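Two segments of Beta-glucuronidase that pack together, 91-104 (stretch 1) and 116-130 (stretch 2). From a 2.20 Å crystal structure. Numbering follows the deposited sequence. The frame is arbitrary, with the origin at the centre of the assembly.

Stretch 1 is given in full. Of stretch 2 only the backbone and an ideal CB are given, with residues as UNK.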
# COMPACT_ATOMS: atom_id res chain seq x y z
N ASP B 91 -38.52 1.67 45.17
CA ASP B 91 -39.59 2.64 44.97
C ASP B 91 -39.21 3.75 44.00
O ASP B 91 -39.78 4.85 44.07
CB ASP B 91 -40.01 3.23 46.31
CG ASP B 91 -40.74 2.22 47.17
OD1 ASP B 91 -41.76 1.67 46.70
OD2 ASP B 91 -40.29 1.97 48.31
N GLN B 92 -38.25 3.52 43.11
CA GLN B 92 -37.84 4.58 42.21
C GLN B 92 -38.57 4.48 40.87
O GLN B 92 -39.13 3.44 40.51
CB GLN B 92 -36.32 4.54 42.00
CG GLN B 92 -35.51 4.54 43.29
CD GLN B 92 -35.95 5.62 44.26
OE1 GLN B 92 -36.42 5.33 45.37
NE2 GLN B 92 -35.80 6.88 43.86
N ARG B 93 -38.60 5.60 40.16
CA ARG B 93 -38.96 5.56 38.75
C ARG B 93 -37.85 4.86 37.96
O ARG B 93 -36.67 5.14 38.17
CB ARG B 93 -39.18 6.98 38.23
CG ARG B 93 -39.72 7.05 36.81
CD ARG B 93 -40.10 8.48 36.45
NE ARG B 93 -40.00 8.75 35.02
CZ ARG B 93 -38.99 9.40 34.45
NH1 ARG B 93 -37.98 9.85 35.19
NH2 ARG B 93 -38.99 9.61 33.14
N LEU B 94 -38.23 3.91 37.11
CA LEU B 94 -37.29 3.12 36.32
C LEU B 94 -37.50 3.41 34.84
O LEU B 94 -38.62 3.28 34.34
CB LEU B 94 -37.46 1.62 36.58
CG LEU B 94 -37.42 1.12 38.03
CD1 LEU B 94 -37.43 -0.40 38.04
CD2 LEU B 94 -36.24 1.66 38.81
N VAL B 95 -36.42 3.79 34.15
CA VAL B 95 -36.48 4.21 32.75
C VAL B 95 -35.42 3.46 31.95
O VAL B 95 -34.25 3.43 32.33
CB VAL B 95 -36.29 5.74 32.61
CG1 VAL B 95 -36.42 6.15 31.14
CG2 VAL B 95 -37.31 6.49 33.47
N LEU B 96 -35.84 2.89 30.82
CA LEU B 96 -34.94 2.21 29.89
C LEU B 96 -34.65 3.14 28.73
O LEU B 96 -35.55 3.47 27.95
CB LEU B 96 -35.58 0.93 29.39
CG LEU B 96 -34.65 -0.03 28.67
CD1 LEU B 96 -33.57 -0.51 29.65
CD2 LEU B 96 -35.48 -1.20 28.12
N ARG B 97 -33.39 3.55 28.58
CA ARG B 97 -33.01 4.47 27.52
C ARG B 97 -32.13 3.79 26.48
O ARG B 97 -31.14 3.13 26.82
CB ARG B 97 -32.26 5.68 28.06
CG ARG B 97 -31.75 6.50 26.90
CD ARG B 97 -31.18 7.78 27.31
NE ARG B 97 -32.20 8.70 27.78
CZ ARG B 97 -32.18 10.00 27.52
NH1 ARG B 97 -31.19 10.49 26.77
NH2 ARG B 97 -33.14 10.78 28.00
N PHE B 98 -32.49 3.98 25.21
CA PHE B 98 -31.62 3.65 24.09
C PHE B 98 -31.10 4.94 23.48
O PHE B 98 -31.89 5.83 23.13
CB PHE B 98 -32.38 2.83 23.05
CG PHE B 98 -32.77 1.46 23.53
CD1 PHE B 98 -33.93 1.27 24.27
CD2 PHE B 98 -31.96 0.36 23.26
CE1 PHE B 98 -34.28 0.01 24.72
CE2 PHE B 98 -32.31 -0.91 23.71
CZ PHE B 98 -33.46 -1.08 24.45
N GLY B 99 -29.77 5.05 23.37
CA GLY B 99 -29.20 6.21 22.71
C GLY B 99 -29.60 6.27 21.25
O GLY B 99 -29.84 7.36 20.70
N SER B 100 -29.70 5.11 20.61
CA SER B 100 -30.22 4.97 19.27
C SER B 100 -30.25 3.50 18.89
O SER B 100 -29.47 2.70 19.41
CB SER B 100 -29.37 5.76 18.25
OG SER B 100 -28.15 5.11 18.03
N VAL B 101 -31.18 3.14 18.01
CA VAL B 101 -31.27 1.82 17.39
C VAL B 101 -31.52 2.08 15.91
O VAL B 101 -32.47 2.79 15.57
CB VAL B 101 -32.40 0.96 17.98
CG1 VAL B 101 -32.60 -0.31 17.16
CG2 VAL B 101 -32.11 0.61 19.43
N THR B 102 -30.67 1.53 15.05
CA THR B 102 -30.63 1.90 13.63
C THR B 102 -31.14 0.74 12.79
O THR B 102 -30.49 -0.31 12.72
CB THR B 102 -29.20 2.24 13.24
OG1 THR B 102 -28.65 3.15 14.21
CG2 THR B 102 -29.14 2.84 11.85
N HIS B 103 -32.27 0.92 12.10
CA HIS B 103 -33.04 2.16 12.02
C HIS B 103 -34.31 2.12 12.86
O HIS B 103 -34.77 3.15 13.36
CB HIS B 103 -33.44 2.44 10.58
CG HIS B 103 -32.29 2.77 9.67
ND1 HIS B 103 -31.74 4.03 9.61
CD2 HIS B 103 -31.61 2.01 8.78
CE1 HIS B 103 -30.77 4.04 8.72
NE2 HIS B 103 -30.67 2.83 8.20
N HIS B 104 -34.89 0.92 12.98
CA HIS B 104 -36.20 0.70 13.58
C HIS B 104 -36.08 -0.28 14.74
O HIS B 104 -35.34 -1.26 14.65
CB HIS B 104 -37.18 0.15 12.54
CG HIS B 104 -37.18 0.92 11.25
ND1 HIS B 104 -37.52 2.25 11.18
CD2 HIS B 104 -36.88 0.54 9.99
CE1 HIS B 104 -37.42 2.66 9.93
NE2 HIS B 104 -37.03 1.64 9.18
N UNK B 116 -41.80 1.01 20.70
CA UNK B 116 -41.36 0.97 19.32
C UNK B 116 -40.69 2.29 19.00
O UNK B 116 -40.99 3.32 19.61
CB UNK B 116 -42.53 0.69 18.37
N UNK B 117 -39.79 2.26 18.02
CA UNK B 117 -39.20 3.51 17.57
C UNK B 117 -38.86 3.40 16.09
O UNK B 117 -38.54 2.33 15.58
CB UNK B 117 -37.96 3.86 18.39
N UNK B 118 -38.98 4.54 15.40
CA UNK B 118 -38.61 4.69 14.00
C UNK B 118 -37.58 5.80 13.91
O UNK B 118 -37.80 6.91 14.41
CB UNK B 118 -39.83 4.99 13.12
N UNK B 119 -36.44 5.50 13.30
CA UNK B 119 -35.43 6.54 13.22
C UNK B 119 -34.17 6.05 13.89
O UNK B 119 -34.17 5.66 15.06
CB UNK B 119 -35.92 7.84 13.86
N UNK B 120 -33.06 6.08 13.14
CA UNK B 120 -31.84 5.42 13.56
C UNK B 120 -30.81 6.24 14.31
O UNK B 120 -29.76 5.70 14.66
CB UNK B 120 -31.16 4.84 12.32
N UNK B 121 -31.06 7.52 14.59
CA UNK B 121 -29.98 8.35 15.11
C UNK B 121 -30.39 9.27 16.26
O UNK B 121 -29.68 10.24 16.53
CB UNK B 121 -29.41 9.20 13.97
N UNK B 122 -31.50 8.98 16.94
CA UNK B 122 -31.97 9.82 18.04
C UNK B 122 -32.52 8.93 19.15
O UNK B 122 -33.10 7.88 18.88
CB UNK B 122 -33.03 10.81 17.56
N UNK B 123 -32.33 9.32 20.41
CA UNK B 123 -32.65 8.42 21.52
C UNK B 123 -34.15 8.25 21.73
O UNK B 123 -34.98 9.02 21.25
CB UNK B 123 -32.01 8.94 22.81
N UNK B 124 -34.49 7.21 22.48
CA UNK B 124 -35.85 6.99 22.95
C UNK B 124 -35.78 6.24 24.27
O UNK B 124 -34.74 5.69 24.64
CB UNK B 124 -36.68 6.22 21.92
N UNK B 125 -36.90 6.24 25.00
CA UNK B 125 -36.89 5.59 26.30
C UNK B 125 -38.27 5.04 26.63
O UNK B 125 -39.27 5.36 25.97
CB UNK B 125 -36.43 6.57 27.39
N UNK B 126 -38.32 4.19 27.64
CA UNK B 126 -39.55 3.57 28.11
C UNK B 126 -39.53 3.57 29.63
O UNK B 126 -38.53 3.16 30.23
CB UNK B 126 -39.71 2.15 27.56
N UNK B 127 -40.61 4.05 30.24
CA UNK B 127 -40.78 3.95 31.68
C UNK B 127 -41.16 2.51 32.00
O UNK B 127 -42.21 2.04 31.57
CB UNK B 127 -41.83 4.93 32.19
N UNK B 128 -40.30 1.79 32.72
CA UNK B 128 -40.59 0.40 33.07
C UNK B 128 -40.85 0.23 34.57
O UNK B 128 -40.73 -0.87 35.10
CB UNK B 128 -39.43 -0.50 32.64
N UNK B 129 -41.20 1.32 35.26
CA UNK B 129 -41.38 1.28 36.71
C UNK B 129 -42.33 0.18 37.14
O UNK B 129 -42.07 -0.53 38.12
CB UNK B 129 -41.90 2.63 37.22
N UNK B 130 -43.45 0.02 36.45
CA UNK B 130 -44.46 -0.95 36.87
C UNK B 130 -44.33 -2.29 36.16
O UNK B 130 -45.16 -3.17 36.38
CB UNK B 130 -45.86 -0.38 36.63

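Position 116 has nothing of stretch 1 near its CB, so the contact sets no preference. It is Arg-116, which does not touch stretch 1. Position 117 points sideways, with no stretch 1 atom close to CB, and many residues would suit. It is His-117.

At 118 the CB lies 4.1 Å from His-104 ND1. A long or polar chain could pass here. Lys-118 lays its CG at the edge of that ring, and its end leads away.

Position 119 has phi 121° and psi 125°. A CB would jam against the preceding carbonyl, so glycine is called for. Gly-119 N gives a weak hydrogen bond to His-103 O (2.9 Å).

At 120 the ideal CB would sit 2.9 Å from both Thr-102 CG2 and His-103 ND1. Any side chain clashes, and only glycine fits. Gly-120 O accepts a hydrogen bond from Thr-102 OG1 (2.8 Å).

The CB of 121 points away, but a long aromatic or aliphatic chain could turn back toward Thr-102 and His-103. Phe-121 brings its CZ to 4.1 Å from Thr-102 CG2. Position 122 points away and is little constrained; it is Leu-122.

At 123 phi is -73°, which proline tolerates. An N-H here would point away from Gly-99 O, so losing it costs no bond to that carbonyl. The CB is tight against Phe-98 O. Other residues could also fit. It is Pro-123.

Position 124 shares a sheet face with Phe-98, and Val-101 is within reach of a large side chain. A large apolar residue is expected. Phe-124, chi1 p, takes Phe-98 CB over its ring face. The two rings are near parallel but slid apart.

Position 125 shares a face with Val-95 and the cation of Arg-97. An acid or a polar acceptor suits. Glu-125 forms a salt bridge, OE1 to Arg-97 NH2 (3.2 Å).

Position 126 pairs with Leu-96 through two backbone hydrogen bonds, which are indifferent to the side chain. Its CB shares a face with apolar Leu-96, so apolar residues of several sizes could suit. It is Ala-126, which the contact does not single out.

At 127 Arg-93 NE is 5.1 Å from CB, inviting an acceptor. Asp-127 OD2 makes a salt bridge to Arg-93 NE (3.3 Å), with a weak hydrogen bond.

Position 128 lies near Leu-94 and Leu-96, so an aliphatic residue suits. Val-128 CG2 reaches 3.8 Å from Leu-94 CB.

At 129 Leu-94 N lies 3.9 Å from CB, so a short acceptor such as serine, threonine or aspartate suits. Thr-129 OG1 accepts from Leu-94 N (2.9 Å) and donates to Asp-127 OD1 (2.5 Å).

Position 130 is free of stretch 1; it is Glu-130.

Stretch 2 (116-130) RHKGGFLPFEADVTE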
# COMPACT_ATOMS: atom_id res chain seq x y z
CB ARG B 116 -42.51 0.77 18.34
CG ARG B 116 -43.05 -0.60 18.28
CD ARG B 116 -44.36 -0.56 17.55
NE ARG B 116 -44.96 -1.87 17.44
CZ ARG B 116 -45.25 -2.46 16.29
NH1 ARG B 116 -44.99 -1.83 15.14
NH2 ARG B 116 -45.79 -3.67 16.29
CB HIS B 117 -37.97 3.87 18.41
CG HIS B 117 -37.44 5.24 18.14
ND1 HIS B 117 -36.40 5.48 17.26
CD2 HIS B 117 -37.81 6.45 18.63
CE1 HIS B 117 -36.15 6.78 17.22
NE2 HIS B 117 -37.00 7.39 18.05
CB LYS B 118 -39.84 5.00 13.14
CG LYS B 118 -39.55 5.32 11.68
CD LYS B 118 -40.82 5.83 10.98
CE LYS B 118 -40.53 6.29 9.55
NZ LYS B 118 -41.68 7.02 8.95
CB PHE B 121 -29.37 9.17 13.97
CG PHE B 121 -28.87 8.31 12.85
CD1 PHE B 121 -27.64 7.69 12.95
CD2 PHE B 121 -29.67 8.04 11.76
CE1 PHE B 121 -27.18 6.86 11.94
CE2 PHE B 121 -29.21 7.21 10.74
CZ PHE B 121 -27.97 6.62 10.84
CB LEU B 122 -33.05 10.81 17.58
CG LEU B 122 -32.53 12.01 16.80
CD1 LEU B 122 -33.66 12.71 16.06
CD2 LEU B 122 -31.82 12.98 17.73
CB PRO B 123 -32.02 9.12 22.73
CG PRO B 123 -32.10 10.57 22.38
CD PRO B 123 -31.84 10.63 20.89
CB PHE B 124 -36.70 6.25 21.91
CG PHE B 124 -36.15 4.90 21.51
CD1 PHE B 124 -35.13 4.80 20.57
CD2 PHE B 124 -36.68 3.73 22.05
CE1 PHE B 124 -34.64 3.55 20.18
CE2 PHE B 124 -36.19 2.48 21.66
CZ PHE B 124 -35.17 2.39 20.73
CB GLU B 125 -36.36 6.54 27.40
CG GLU B 125 -37.14 7.82 27.56
CD GLU B 125 -36.58 8.72 28.66
OE1 GLU B 125 -35.36 8.70 28.95
OE2 GLU B 125 -37.38 9.46 29.26
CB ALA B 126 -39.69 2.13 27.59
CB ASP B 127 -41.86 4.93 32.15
CG ASP B 127 -41.97 5.01 33.68
OD1 ASP B 127 -42.16 3.97 34.33
OD2 ASP B 127 -41.89 6.13 34.22
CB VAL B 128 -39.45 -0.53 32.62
CG1 VAL B 128 -39.29 -0.49 31.12
CG2 VAL B 128 -38.16 -0.17 33.35
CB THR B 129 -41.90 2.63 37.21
OG1 THR B 129 -41.13 3.69 36.62
CG2 THR B 129 -41.81 2.70 38.73
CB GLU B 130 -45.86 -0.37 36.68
CG GLU B 130 -46.17 0.89 37.52
CD GLU B 130 -45.88 0.75 39.03
OE1 GLU B 130 -46.07 -0.35 39.61
OE2 GLU B 130 -45.45 1.75 39.65
O HOH W 1 -26.99 5.73 15.60
O HOH W 2 -32.80 5.40 17.22
O HOH W 3 -35.08 2.97 16.04
O HOH W 4 -33.31 6.09 10.40
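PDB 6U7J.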